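Local coordinates for protein amidase, hydantoinase/carbamoylase family (Burkholderia vietnamiensis, PDB 5I4M) that probably hydrolyses N-carbamoyl-L-amino acids to release the free amino acids, as a member of the peptidase M20 family that carries two zinc ions per subunit, at residues D34-V39 / D115-V120; I212-I217 / A377-C382; D230-R235 / Y280-V285; I349-A354 / Y383-A388; A357-A362 / S391-P396. All blocks are in the same frame, centred on the assembly; numbering follows the deposited sequence.

Interaction 1 (D34-V39 / D115-V120); sequences DSLMEV and DGIYGV. With ZN (zinc ion), chain C; ZN (zinc ion), chain D; 3PG (3-phosphoglyceric acid), chain E.
Leu36 reaches across from helix 29-39 with a forked end, and both branches meet helix 117-132, CD2 at the Tyr118 backbone and Ile117, CD1 at the Tyr118 ring. CD2 settles 3.9 Å from Tyr118 CA and also meets the CG2 branch of Ile117. CD1 leans obliquely on the phenol ring, with Leu36 CD1 4.2 Å from Tyr118 CD1. The fork is delivered by a CG that stands anti to the carbonyl carbon (chi1 -79°) and turns the leucine end inward.

One turn later Val39 crosses Ile117 obliquely: Val39 CG1 lies 3.8 Å from Ile117 CD1. Ile117 extends CG1 anti to its backbone N (chi1 -177°), which carries CD1 out to the valine while CG2 remains for Leu36. The Tyr118 hydroxyl is hydrogen-bonded to Ile414 O, and Ile66 and Trp69 of helix 57-72 help to enclose the buried apolar seam.

Just before helix 117-132 begins, Gly116 takes the N-cap position and Asp115 bridges two metals: OD1 of Asp115 binds one zinc ion at 2.1 Å, and Asp115 OD2 the other at 2.0 Å. Apolar packing of the helix thus adjoins the bridging carboxylate of the dinuclear zinc site characteristic of M20-family hydrolases.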
# COMPACT_ATOMS: atom_id res chain seq x y z
N ASP A 34 -34.98 8.65 10.91
CA ASP A 34 -35.22 7.39 10.21
C ASP A 34 -34.67 7.42 8.79
O ASP A 34 -34.19 6.40 8.29
CB ASP A 34 -36.71 7.06 10.20
CG ASP A 34 -37.26 6.76 11.58
OD1 ASP A 34 -36.44 6.52 12.50
OD2 ASP A 34 -38.50 6.75 11.75
N SER A 35 -34.71 8.58 8.13
CA SER A 35 -34.13 8.64 6.80
C SER A 35 -32.62 8.45 6.87
O SER A 35 -32.04 7.81 5.98
CB SER A 35 -34.50 9.95 6.10
OG SER A 35 -33.80 11.06 6.61
N LEU A 36 -31.97 8.95 7.93
CA LEU A 36 -30.54 8.71 8.10
C LEU A 36 -30.25 7.24 8.34
O LEU A 36 -29.32 6.68 7.77
CB LEU A 36 -30.00 9.56 9.25
CG LEU A 36 -29.76 11.02 8.87
CD1 LEU A 36 -29.75 11.94 10.09
CD2 LEU A 36 -28.45 11.16 8.10
N MET A 37 -31.06 6.58 9.18
CA MET A 37 -30.85 5.16 9.41
C MET A 37 -31.09 4.35 8.14
O MET A 37 -30.42 3.33 7.93
CB MET A 37 -31.76 4.68 10.54
CG MET A 37 -31.56 5.45 11.86
SD MET A 37 -29.90 5.24 12.54
CE MET A 37 -29.15 6.81 12.13
N GLU A 38 -32.02 4.79 7.30
CA GLU A 38 -32.32 4.06 6.08
C GLU A 38 -31.18 4.17 5.07
O GLU A 38 -30.71 3.17 4.53
CB GLU A 38 -33.63 4.59 5.49
CG GLU A 38 -34.32 3.65 4.55
CD GLU A 38 -34.79 2.38 5.24
OE1 GLU A 38 -35.35 2.46 6.36
OE2 GLU A 38 -34.59 1.30 4.66
N VAL A 39 -30.69 5.39 4.83
CA VAL A 39 -29.57 5.54 3.90
C VAL A 39 -28.29 4.92 4.46
O VAL A 39 -27.42 4.48 3.69
CB VAL A 39 -29.37 7.02 3.54
CG1 VAL A 39 -28.23 7.15 2.55
CG2 VAL A 39 -30.64 7.59 2.95
N ASP A 115 -21.49 12.20 8.12
CA ASP A 115 -20.70 13.13 7.32
C ASP A 115 -21.31 13.25 5.93
O ASP A 115 -21.53 12.24 5.25
CB ASP A 115 -19.25 12.63 7.26
CG ASP A 115 -18.33 13.47 6.38
OD1 ASP A 115 -18.73 14.55 5.88
OD2 ASP A 115 -17.16 13.03 6.22
N GLY A 116 -21.67 14.48 5.55
CA GLY A 116 -22.30 14.71 4.26
C GLY A 116 -23.77 14.33 4.15
O GLY A 116 -24.60 15.16 3.78
N ILE A 117 -24.11 13.08 4.45
CA ILE A 117 -25.48 12.64 4.19
C ILE A 117 -26.47 13.39 5.08
O ILE A 117 -27.61 13.64 4.68
CB ILE A 117 -25.59 11.11 4.35
CG1 ILE A 117 -27.00 10.62 4.00
CG2 ILE A 117 -25.20 10.68 5.76
CD1 ILE A 117 -27.40 10.84 2.54
N TYR A 118 -26.05 13.80 6.29
CA TYR A 118 -26.93 14.59 7.14
C TYR A 118 -27.38 15.87 6.44
O TYR A 118 -28.56 16.23 6.48
CB TYR A 118 -26.21 14.90 8.46
CG TYR A 118 -26.90 15.85 9.42
CD1 TYR A 118 -28.28 15.80 9.64
CD2 TYR A 118 -26.16 16.78 10.13
CE1 TYR A 118 -28.88 16.67 10.55
CE2 TYR A 118 -26.75 17.65 11.03
CZ TYR A 118 -28.11 17.58 11.24
OH TYR A 118 -28.69 18.45 12.13
N GLY A 119 -26.45 16.56 5.78
CA GLY A 119 -26.84 17.80 5.11
C GLY A 119 -27.78 17.58 3.94
O GLY A 119 -28.67 18.40 3.69
N VAL A 120 -27.62 16.47 3.22
CA VAL A 120 -28.54 16.15 2.15
C VAL A 120 -29.92 15.82 2.72
O VAL A 120 -30.93 16.38 2.29
CB VAL A 120 -28.00 14.98 1.30
CG1 VAL A 120 -29.05 14.54 0.27
CG2 VAL A 120 -26.70 15.38 0.59
ZN ZN C . -18.51 16.23 4.60
ZN ZN D . -15.71 13.58 4.93
C1 3PG E . -11.86 17.43 3.78
O1 3PG E . -11.06 16.49 3.99
O2 3PG E . -11.95 18.42 4.53
C2 3PG E . -12.72 17.34 2.55
O3 3PG E . -13.20 18.65 2.19
C3 3PG E . -13.90 16.45 2.87
O1P 3PG E . -14.70 17.07 3.88
P 3PG E . -15.81 16.17 4.69
O2P 3PG E . -16.54 15.36 3.65
O3P 3PG E . -14.96 15.31 5.62
O4P 3PG E . -16.70 17.22 5.38
O HOH W 1 -18.59 18.11 3.48

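Interaction 2 (I212-I217 / A377-C382); sequences IEQGPI and AGHDAC. With 3PG (3-phosphoglyceric acid), chain E.
A single water oxygen is gripped by Gln214 and His379 across the contact, with Glu213 adding a third bond. The water donates to Gln214 OE1 at 2.7 Å and to Glu213 O; it also lies 3.0 Å from His379 NE2, in the imidazole plane and at the ring edge. His379 NE2 has a further, weak partner in Ser375 OG. The site is the ligand pocket of the dinuclear zinc centre of an M20-family enzyme, occupied here by 3-phosphoglyceric acid.

Gln214 sits on a backbone turn of positive phi, and its chain runs extended beyond CG (chi2 179°) to bring the amide to the phosphate. Its two ends are put to different uses. Gln214 NE2 donates to O3P of the ligand over 2.9 Å and is also bonded to Ser402 OG. Gln214 OE1, besides holding the water, presses on the methyl group of Ala377 and approaches the His379 ring at its edge, near the ring plane.

The segment 377-382 holds the other end of the ligand: Gly378 N donates to carboxylate oxygen O2 of the ligand at 2.7 Å, in a nearly straight bond of 168°. His247 of the second subunit closes over Gln214 and Ala377, so the pocket is shared across the dimer. Where helix 380-384 begins, His379 N points at the thiol of Cys382, donating to Cys382 SG over 3.5 Å.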
# COMPACT_ATOMS: atom_id res chain seq x y z
N ILE A 212 -22.15 17.88 10.39
CA ILE A 212 -21.61 17.64 11.72
C ILE A 212 -20.26 18.34 11.82
O ILE A 212 -19.55 18.53 10.82
CB ILE A 212 -21.48 16.14 12.05
CG1 ILE A 212 -20.63 15.43 11.00
CG2 ILE A 212 -22.86 15.49 12.17
CD1 ILE A 212 -20.00 14.15 11.52
N GLU A 213 -19.89 18.72 13.05
CA GLU A 213 -18.66 19.49 13.24
C GLU A 213 -17.42 18.74 12.76
O GLU A 213 -16.50 19.36 12.18
CB GLU A 213 -18.50 19.85 14.72
CG GLU A 213 -17.21 20.64 14.97
CD GLU A 213 -16.87 20.74 16.43
OE1 GLU A 213 -15.68 20.91 16.75
OE2 GLU A 213 -17.78 20.64 17.27
N GLN A 214 -17.35 17.43 13.01
CA GLN A 214 -16.19 16.58 12.74
C GLN A 214 -15.02 16.90 13.66
O GLN A 214 -13.88 16.48 13.39
CB GLN A 214 -15.76 16.67 11.27
CG GLN A 214 -16.90 16.32 10.33
CD GLN A 214 -16.49 16.43 8.89
OE1 GLN A 214 -16.31 17.53 8.38
NE2 GLN A 214 -16.36 15.29 8.21
N GLY A 215 -15.28 17.62 14.75
CA GLY A 215 -14.32 17.86 15.80
C GLY A 215 -15.03 17.95 17.13
O GLY A 215 -16.27 17.88 17.20
N PRO A 216 -14.28 18.14 18.21
CA PRO A 216 -14.82 17.92 19.57
C PRO A 216 -15.40 19.14 20.26
O PRO A 216 -15.88 18.99 21.39
CB PRO A 216 -13.57 17.43 20.31
CG PRO A 216 -12.47 18.28 19.71
CD PRO A 216 -12.82 18.32 18.23
N ILE A 217 -15.36 20.32 19.64
CA ILE A 217 -15.57 21.58 20.36
C ILE A 217 -17.01 21.71 20.83
O ILE A 217 -17.27 22.00 22.01
CB ILE A 217 -15.16 22.77 19.48
CG1 ILE A 217 -13.65 22.73 19.22
CG2 ILE A 217 -15.58 24.09 20.11
CD1 ILE A 217 -13.20 23.73 18.16
N ALA A 377 -12.88 21.13 8.34
CA ALA A 377 -12.95 20.40 7.09
C ALA A 377 -13.37 21.33 5.96
O ALA A 377 -13.84 22.45 6.18
CB ALA A 377 -13.95 19.24 7.19
N GLY A 378 -13.17 20.85 4.74
CA GLY A 378 -13.73 21.50 3.58
C GLY A 378 -15.14 20.99 3.30
O GLY A 378 -15.48 19.85 3.64
N HIS A 379 -15.95 21.85 2.70
CA HIS A 379 -17.31 21.50 2.33
C HIS A 379 -17.63 22.14 0.99
O HIS A 379 -17.01 23.13 0.61
CB HIS A 379 -18.31 21.98 3.39
CG HIS A 379 -17.93 21.55 4.76
ND1 HIS A 379 -18.17 20.27 5.23
CD2 HIS A 379 -17.30 22.21 5.76
CE1 HIS A 379 -17.71 20.17 6.46
NE2 HIS A 379 -17.18 21.33 6.81
N ASP A 380 -18.61 21.58 0.30
CA ASP A 380 -19.06 22.21 -0.94
C ASP A 380 -19.44 23.66 -0.70
O ASP A 380 -19.21 24.51 -1.57
CB ASP A 380 -20.21 21.41 -1.53
CG ASP A 380 -19.79 20.00 -1.91
OD1 ASP A 380 -18.94 19.87 -2.81
OD2 ASP A 380 -20.29 19.02 -1.30
N ALA A 381 -19.97 23.98 0.49
CA ALA A 381 -20.30 25.36 0.82
C ALA A 381 -19.09 26.30 0.70
O ALA A 381 -19.27 27.49 0.43
CB ALA A 381 -20.87 25.43 2.24
N CYS A 382 -17.87 25.79 0.90
CA CYS A 382 -16.70 26.67 0.77
C CYS A 382 -16.56 27.21 -0.64
O CYS A 382 -16.14 28.36 -0.84
CB CYS A 382 -15.42 25.94 1.17
SG CYS A 382 -15.46 25.30 2.88
C1 3PG E . -11.86 17.43 3.78
O1 3PG E . -11.06 16.49 3.99
O2 3PG E . -11.95 18.42 4.53
C2 3PG E . -12.72 17.34 2.55
O3 3PG E . -13.20 18.65 2.19
C3 3PG E . -13.90 16.45 2.87
O1P 3PG E . -14.70 17.07 3.88
P 3PG E . -15.81 16.17 4.69
O2P 3PG E . -16.54 15.36 3.65
O3P 3PG E . -14.96 15.31 5.62
O4P 3PG E . -16.70 17.22 5.38
O HOH W 2 -16.25 20.05 9.41

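Interaction 3 (D230-R235 / Y280-V285); sequences DAQGQR and YGCATV. With 3PG (3-phosphoglyceric acid), chain E.
Beside the 3-phosphoglyceric acid pocket of this M20-family fold, Gln232 meets Cys282 and Tyr280. The two strands do not pair here; strand 297-310 is hydrogen-bonded to both strand 225-242 and strand 282-291, and the link is made by one side-chain amide. Gln232 places CG between its backbone N and carbonyl carbon (chi1 75°), the crowded position, and then runs extended, bringing the amide to the other segment.

The NE2 end points at the thiol, with Gln232 NE2 donating to Cys282 SG over 3.7 Å in a straight but weak bond of 164°; the stronger partner of that nitrogen is Gly376 O. The carbonyl end reaches the other segment through water: one molecule donates to Gln232 OE1 and also to Tyr280 O, at 2.6 Å in each case. Direct contact is looser, Gln232 OE1 standing 3.9 Å from Tyr280 O, as suits two acceptors joined by a shared donor.

Arg309, which binds the ligand, packs against both Gln232 and Cys282. Two residues along the strand, Gln234 is hydrogen-bonded to Tyr346 OH through NE2, and this same Gln234 NE2 makes a weak bond of 3.3 Å to carboxylate oxygen O2 of the ligand.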
# COMPACT_ATOMS: atom_id res chain seq x y z
N ASP A 230 -16.39 30.82 9.29
CA ASP A 230 -15.23 30.71 8.41
C ASP A 230 -14.96 29.23 8.15
O ASP A 230 -15.47 28.36 8.86
CB ASP A 230 -13.98 31.34 9.03
CG ASP A 230 -14.16 32.80 9.36
OD1 ASP A 230 -14.68 33.11 10.46
OD2 ASP A 230 -13.74 33.64 8.53
N ALA A 231 -14.14 28.97 7.15
CA ALA A 231 -13.66 27.62 6.86
C ALA A 231 -12.17 27.73 6.61
O ALA A 231 -11.73 28.61 5.86
CB ALA A 231 -14.37 27.02 5.66
N GLN A 232 -11.37 26.88 7.26
CA GLN A 232 -9.94 27.05 7.13
C GLN A 232 -9.48 26.65 5.73
O GLN A 232 -10.20 25.98 4.99
CB GLN A 232 -9.20 26.25 8.21
CG GLN A 232 -9.14 24.76 7.97
CD GLN A 232 -8.25 24.07 8.99
OE1 GLN A 232 -7.34 24.69 9.54
NE2 GLN A 232 -8.53 22.80 9.26
N GLY A 233 -8.27 27.09 5.37
CA GLY A 233 -7.73 26.76 4.06
C GLY A 233 -6.99 25.43 4.06
O GLY A 233 -6.64 24.90 5.12
N GLN A 234 -6.76 24.89 2.86
CA GLN A 234 -6.10 23.61 2.70
C GLN A 234 -5.14 23.64 1.52
O GLN A 234 -5.35 24.36 0.54
CB GLN A 234 -7.10 22.47 2.46
CG GLN A 234 -8.22 22.38 3.47
CD GLN A 234 -8.89 21.01 3.45
OE1 GLN A 234 -8.22 19.99 3.52
NE2 GLN A 234 -10.21 20.99 3.32
N ARG A 235 -4.08 22.84 1.63
CA ARG A 235 -3.19 22.52 0.53
C ARG A 235 -2.97 21.01 0.57
O ARG A 235 -2.58 20.48 1.61
CB ARG A 235 -1.84 23.26 0.65
CG ARG A 235 -1.90 24.78 0.39
CD ARG A 235 -0.53 25.43 0.67
NE ARG A 235 -0.55 26.89 0.55
CZ ARG A 235 -0.01 27.56 -0.47
NH1 ARG A 235 0.60 26.90 -1.45
NH2 ARG A 235 -0.07 28.89 -0.49
N TYR A 280 -3.51 25.60 15.59
CA TYR A 280 -4.50 25.34 14.56
C TYR A 280 -3.96 24.60 13.34
O TYR A 280 -4.76 24.21 12.49
CB TYR A 280 -5.16 26.64 14.10
CG TYR A 280 -5.86 27.35 15.21
CD1 TYR A 280 -6.76 26.69 16.03
CD2 TYR A 280 -5.61 28.69 15.46
CE1 TYR A 280 -7.41 27.35 17.06
CE2 TYR A 280 -6.24 29.35 16.48
CZ TYR A 280 -7.13 28.68 17.28
OH TYR A 280 -7.75 29.36 18.30
N GLY A 281 -2.65 24.42 13.23
CA GLY A 281 -2.12 23.68 12.09
C GLY A 281 -2.60 22.23 12.10
O GLY A 281 -2.72 21.60 13.15
N CYS A 282 -2.91 21.73 10.90
CA CYS A 282 -3.28 20.34 10.67
C CYS A 282 -2.38 19.78 9.59
O CYS A 282 -2.21 20.42 8.54
CB CYS A 282 -4.75 20.19 10.22
SG CYS A 282 -5.97 21.05 11.24
N ALA A 283 -1.82 18.58 9.81
CA ALA A 283 -0.90 17.99 8.84
C ALA A 283 -0.94 16.48 8.95
O ALA A 283 -0.80 15.94 10.05
CB ALA A 283 0.53 18.49 9.05
N THR A 284 -1.10 15.82 7.80
CA THR A 284 -1.34 14.38 7.75
C THR A 284 -0.78 13.79 6.47
O THR A 284 -0.88 14.39 5.41
CB THR A 284 -2.85 14.05 7.79
OG1 THR A 284 -3.52 14.96 8.67
CG2 THR A 284 -3.08 12.60 8.26
N VAL A 285 -0.19 12.60 6.58
CA VAL A 285 0.04 11.73 5.43
C VAL A 285 -0.95 10.57 5.56
O VAL A 285 -0.82 9.74 6.47
CB VAL A 285 1.49 11.22 5.36
CG1 VAL A 285 1.64 10.19 4.24
CG2 VAL A 285 2.44 12.38 5.13
C1 3PG E . -11.86 17.43 3.78
O1 3PG E . -11.06 16.49 3.99
O2 3PG E . -11.95 18.42 4.53
C2 3PG E . -12.72 17.34 2.55
O3 3PG E . -13.20 18.65 2.19
C3 3PG E . -13.90 16.45 2.87
O1P 3PG E . -14.70 17.07 3.88
P 3PG E . -15.81 16.17 4.69
O2P 3PG E . -16.54 15.36 3.65
O3P 3PG E . -14.96 15.31 5.62
O4P 3PG E . -16.70 17.22 5.38
O HOH W 3 -7.34 24.42 12.16

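Interaction 4 (I349-A354 / Y383-A388); sequences IAFDSA and YLAQVA
Ile349, at the end of strand 337-350, stretches CG1 anti to its backbone N (chi1 -175°) and plants its terminal methyl against residues 385-386. That methyl has two neighbours: Ile349 CD1 lies 3.8 Å from Ala385 CB and 4.0 Å from Gln386 CG. The isoleucine crosses the glutamine chain at about a right angle and touches it at CG, while the amide runs on to place NE2 at the edge of the Tyr383 ring, in its plane.

Past Ala350 comes Phe351, whose ring approaches the same alanine methyl obliquely, with Phe351 CD1 4.0 Å from Ala385 CB. The buried ring continues into the protein beside Val228, Ala231 and Met392. The alanine methyl is thus touched from two directions, by an aliphatic tip and by an aromatic ring.

Asp352 then ends the extended run and serves as N-cap of helix 353-365, its OD2 accepting from Cys355 N. Opposite, the segment 383-388 is tied by its own backbone, Leu384 O accepting from both Val387 N and Ala388 N.

No hydrogen bond spans the two segments. The contact therefore depends on dispersion and the burial of apolar carbon, with positions set by side-chain shape and by backbone bonds, those of 349-352 to neighbouring strands and those of 383-388 within itself.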
# COMPACT_ATOMS: atom_id res chain seq x y z
N ILE A 349 -11.71 30.98 4.02
CA ILE A 349 -12.79 31.80 3.48
C ILE A 349 -13.75 32.17 4.59
O ILE A 349 -14.02 31.36 5.49
CB ILE A 349 -13.50 31.09 2.30
CG1 ILE A 349 -14.54 32.01 1.66
CG2 ILE A 349 -14.11 29.78 2.74
CD1 ILE A 349 -14.86 31.63 0.23
N ALA A 350 -14.22 33.41 4.57
CA ALA A 350 -15.22 33.89 5.51
C ALA A 350 -16.60 33.74 4.89
O ALA A 350 -16.80 34.07 3.72
CB ALA A 350 -14.95 35.36 5.86
N PHE A 351 -17.54 33.22 5.67
CA PHE A 351 -18.88 33.05 5.14
C PHE A 351 -19.63 34.38 5.19
O PHE A 351 -19.20 35.34 5.83
CB PHE A 351 -19.60 31.94 5.90
CG PHE A 351 -19.13 30.56 5.51
CD1 PHE A 351 -19.23 30.12 4.20
CD2 PHE A 351 -18.55 29.71 6.46
CE1 PHE A 351 -18.78 28.84 3.83
CE2 PHE A 351 -18.09 28.45 6.09
CZ PHE A 351 -18.22 28.01 4.79
N ASP A 352 -20.76 34.43 4.47
CA ASP A 352 -21.49 35.68 4.30
C ASP A 352 -22.10 36.12 5.63
O ASP A 352 -22.72 35.32 6.33
CB ASP A 352 -22.59 35.51 3.25
CG ASP A 352 -23.47 36.74 3.12
OD1 ASP A 352 -23.09 37.68 2.37
OD2 ASP A 352 -24.53 36.77 3.76
N SER A 353 -21.96 37.41 5.95
CA SER A 353 -22.35 37.88 7.28
C SER A 353 -23.86 37.82 7.48
O SER A 353 -24.32 37.51 8.59
CB SER A 353 -21.83 39.30 7.52
OG SER A 353 -22.35 40.21 6.57
N ALA A 354 -24.65 38.10 6.44
CA ALA A 354 -26.10 38.00 6.60
C ALA A 354 -26.54 36.54 6.75
O ALA A 354 -27.46 36.24 7.52
CB ALA A 354 -26.82 38.65 5.42
N TYR A 383 -16.91 26.40 -1.64
CA TYR A 383 -16.88 26.90 -3.01
C TYR A 383 -18.13 27.70 -3.36
O TYR A 383 -18.04 28.70 -4.08
CB TYR A 383 -16.69 25.73 -3.98
CG TYR A 383 -15.24 25.33 -4.14
CD1 TYR A 383 -14.24 26.29 -4.25
CD2 TYR A 383 -14.85 23.99 -4.17
CE1 TYR A 383 -12.90 25.93 -4.42
CE2 TYR A 383 -13.52 23.62 -4.32
CZ TYR A 383 -12.55 24.59 -4.44
OH TYR A 383 -11.23 24.23 -4.60
N LEU A 384 -19.29 27.30 -2.84
CA LEU A 384 -20.49 28.10 -3.10
C LEU A 384 -20.33 29.52 -2.58
O LEU A 384 -20.87 30.46 -3.16
CB LEU A 384 -21.71 27.45 -2.46
CG LEU A 384 -22.03 26.07 -3.01
CD1 LEU A 384 -23.31 25.52 -2.37
CD2 LEU A 384 -22.16 26.15 -4.51
N ALA A 385 -19.58 29.69 -1.48
CA ALA A 385 -19.38 31.02 -0.92
C ALA A 385 -18.71 31.98 -1.90
O ALA A 385 -18.84 33.19 -1.74
CB ALA A 385 -18.55 30.95 0.36
N GLN A 386 -18.00 31.45 -2.90
CA GLN A 386 -17.35 32.32 -3.88
C GLN A 386 -18.33 32.93 -4.87
O GLN A 386 -18.01 33.92 -5.52
CB GLN A 386 -16.27 31.54 -4.64
CG GLN A 386 -15.12 31.03 -3.76
CD GLN A 386 -13.93 30.57 -4.59
OE1 GLN A 386 -13.78 30.97 -5.74
NE2 GLN A 386 -13.08 29.73 -4.00
N VAL A 387 -19.53 32.35 -5.01
CA VAL A 387 -20.48 32.79 -6.02
C VAL A 387 -21.83 33.18 -5.46
O VAL A 387 -22.64 33.77 -6.19
CB VAL A 387 -20.66 31.72 -7.13
CG1 VAL A 387 -19.34 31.52 -7.87
CG2 VAL A 387 -21.17 30.41 -6.53
N ALA A 388 -22.10 32.92 -4.18
CA ALA A 388 -23.40 33.25 -3.62
C ALA A 388 -23.24 33.47 -2.13
O ALA A 388 -22.34 32.88 -1.52
CB ALA A 388 -24.43 32.14 -3.88

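Interaction 5 (A357-A362 / S391-P396); sequences AAVRAA and SMVFVP
The flat group at the meeting of Val359 with Met392 and Val393 is the peptide unit joining those two strand residues. Its oxygen is the part approached: Val359 CG1 stands 4.0 Å from Met392 O, a van der Waals contact. Both methyls of Val359 then converge on one methyl of the strand, with CG1 and CG2 of Val359 each 3.8 Å from Val393 CG2. Val359 achieves this by setting CG1 anti to its backbone N (chi1 171°), which spreads the fork towards the strand.

Helix 353-365 here lies against strand 390-395 in the α/β catalytic domain of the M20 fold, their local directions 32° apart and the axes of the short segments 8.7 Å from each other at closest approach. Phe208 of the neighbouring strand 206-212 touches Val359 as well, and Val420 of helix 411-429 adjoins Val393.

Met392 sets its CB away from the helix, and its side chain touches His379 and Phe351. At the start of the strand, the second branch of the helix valine rests on a hydroxyl, Val359 CG2 being 3.5 Å from Ser391 OG, where the serine oxygen sits between its own backbone N and carbonyl carbon (chi1 77°).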
# COMPACT_ATOMS: atom_id res chain seq x y z
N ALA A 357 -25.74 35.56 10.27
CA ALA A 357 -26.73 36.13 11.18
C ALA A 357 -28.04 35.35 11.14
O ALA A 357 -28.70 35.18 12.18
CB ALA A 357 -26.98 37.59 10.83
N ALA A 358 -28.43 34.87 9.96
CA ALA A 358 -29.66 34.09 9.84
C ALA A 358 -29.55 32.77 10.59
O ALA A 358 -30.54 32.31 11.19
CB ALA A 358 -29.99 33.84 8.37
N VAL A 359 -28.37 32.14 10.56
CA VAL A 359 -28.15 30.91 11.31
C VAL A 359 -28.21 31.17 12.81
O VAL A 359 -28.86 30.43 13.56
CB VAL A 359 -26.80 30.28 10.89
CG1 VAL A 359 -26.44 29.12 11.79
CG2 VAL A 359 -26.86 29.83 9.43
N ARG A 360 -27.55 32.23 13.26
CA ARG A 360 -27.59 32.60 14.67
C ARG A 360 -29.02 32.91 15.10
O ARG A 360 -29.48 32.45 16.16
CB ARG A 360 -26.66 33.79 14.91
CG ARG A 360 -26.32 34.04 16.37
CD ARG A 360 -25.32 35.21 16.53
NE ARG A 360 -23.96 34.87 16.08
CZ ARG A 360 -23.36 35.42 15.03
NH1 ARG A 360 -23.98 36.35 14.31
NH2 ARG A 360 -22.14 35.05 14.70
N ALA A 361 -29.76 33.69 14.29
CA ALA A 361 -31.14 34.03 14.61
C ALA A 361 -32.01 32.78 14.72
O ALA A 361 -32.89 32.70 15.59
CB ALA A 361 -31.71 34.97 13.56
N ALA A 362 -31.78 31.80 13.84
CA ALA A 362 -32.55 30.57 13.90
C ALA A 362 -32.24 29.78 15.15
O ALA A 362 -33.14 29.19 15.77
CB ALA A 362 -32.30 29.72 12.65
N SER A 391 -23.43 30.36 4.20
CA SER A 391 -22.78 29.99 5.45
C SER A 391 -23.19 28.56 5.79
O SER A 391 -23.82 27.88 4.98
CB SER A 391 -23.11 30.99 6.58
OG SER A 391 -24.42 30.80 7.10
N MET A 392 -22.81 28.10 6.98
CA MET A 392 -23.05 26.72 7.37
C MET A 392 -23.63 26.63 8.77
O MET A 392 -23.50 27.55 9.58
CB MET A 392 -21.77 25.88 7.30
CG MET A 392 -21.14 25.81 5.92
SD MET A 392 -19.76 24.64 5.92
CE MET A 392 -20.67 23.09 6.08
N VAL A 393 -24.26 25.49 9.03
CA VAL A 393 -24.81 25.13 10.34
C VAL A 393 -24.09 23.87 10.78
O VAL A 393 -24.09 22.87 10.06
CB VAL A 393 -26.32 24.87 10.27
CG1 VAL A 393 -26.87 24.53 11.66
CG2 VAL A 393 -27.05 26.04 9.65
N PHE A 394 -23.46 23.92 11.96
CA PHE A 394 -22.84 22.74 12.56
C PHE A 394 -23.70 22.22 13.71
O PHE A 394 -24.36 23.00 14.41
CB PHE A 394 -21.44 23.03 13.12
CG PHE A 394 -20.31 22.92 12.11
CD1 PHE A 394 -20.54 22.62 10.77
CD2 PHE A 394 -19.00 23.11 12.53
CE1 PHE A 394 -19.49 22.52 9.88
CE2 PHE A 394 -17.94 23.02 11.64
CZ PHE A 394 -18.19 22.72 10.31
N VAL A 395 -23.67 20.91 13.90
CA VAL A 395 -24.08 20.27 15.15
C VAL A 395 -22.89 19.48 15.65
O VAL A 395 -21.93 19.25 14.89
CB VAL A 395 -25.33 19.38 14.96
CG1 VAL A 395 -26.46 20.16 14.31
CG2 VAL A 395 -24.98 18.11 14.17
N PRO A 396 -22.88 19.05 16.92
CA PRO A 396 -21.73 18.30 17.44
C PRO A 396 -21.69 16.90 16.87
O PRO A 396 -22.61 16.44 16.21
CB PRO A 396 -21.98 18.26 18.96
CG PRO A 396 -23.09 19.24 19.23
CD PRO A 396 -23.89 19.30 17.96

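From the N terminus, interaction 1 closes first, joining helix 29-39 to the start of helix 117-132 across 75 residues. Interaction 2 opens later, at 212-217, and the whole of interaction 3 falls between its two halves, consistent with a dimerisation domain inserted in the catalytic fold, as in M20 relatives. Before 377-382 completes interaction 2, the first segments of interactions 4 and 5 have appeared; all three therefore cross one another, closing in turn at 377-382, 383-388 and 391-396. Probable hydrogen bonds join interaction 2 to 5 (Glu213 N to Val395 O) and interaction 3 to 4 (Ala231 N to Ile349 O). Interactions 1, 2 and 3 all reach the bound 3-phosphoglyceric acid.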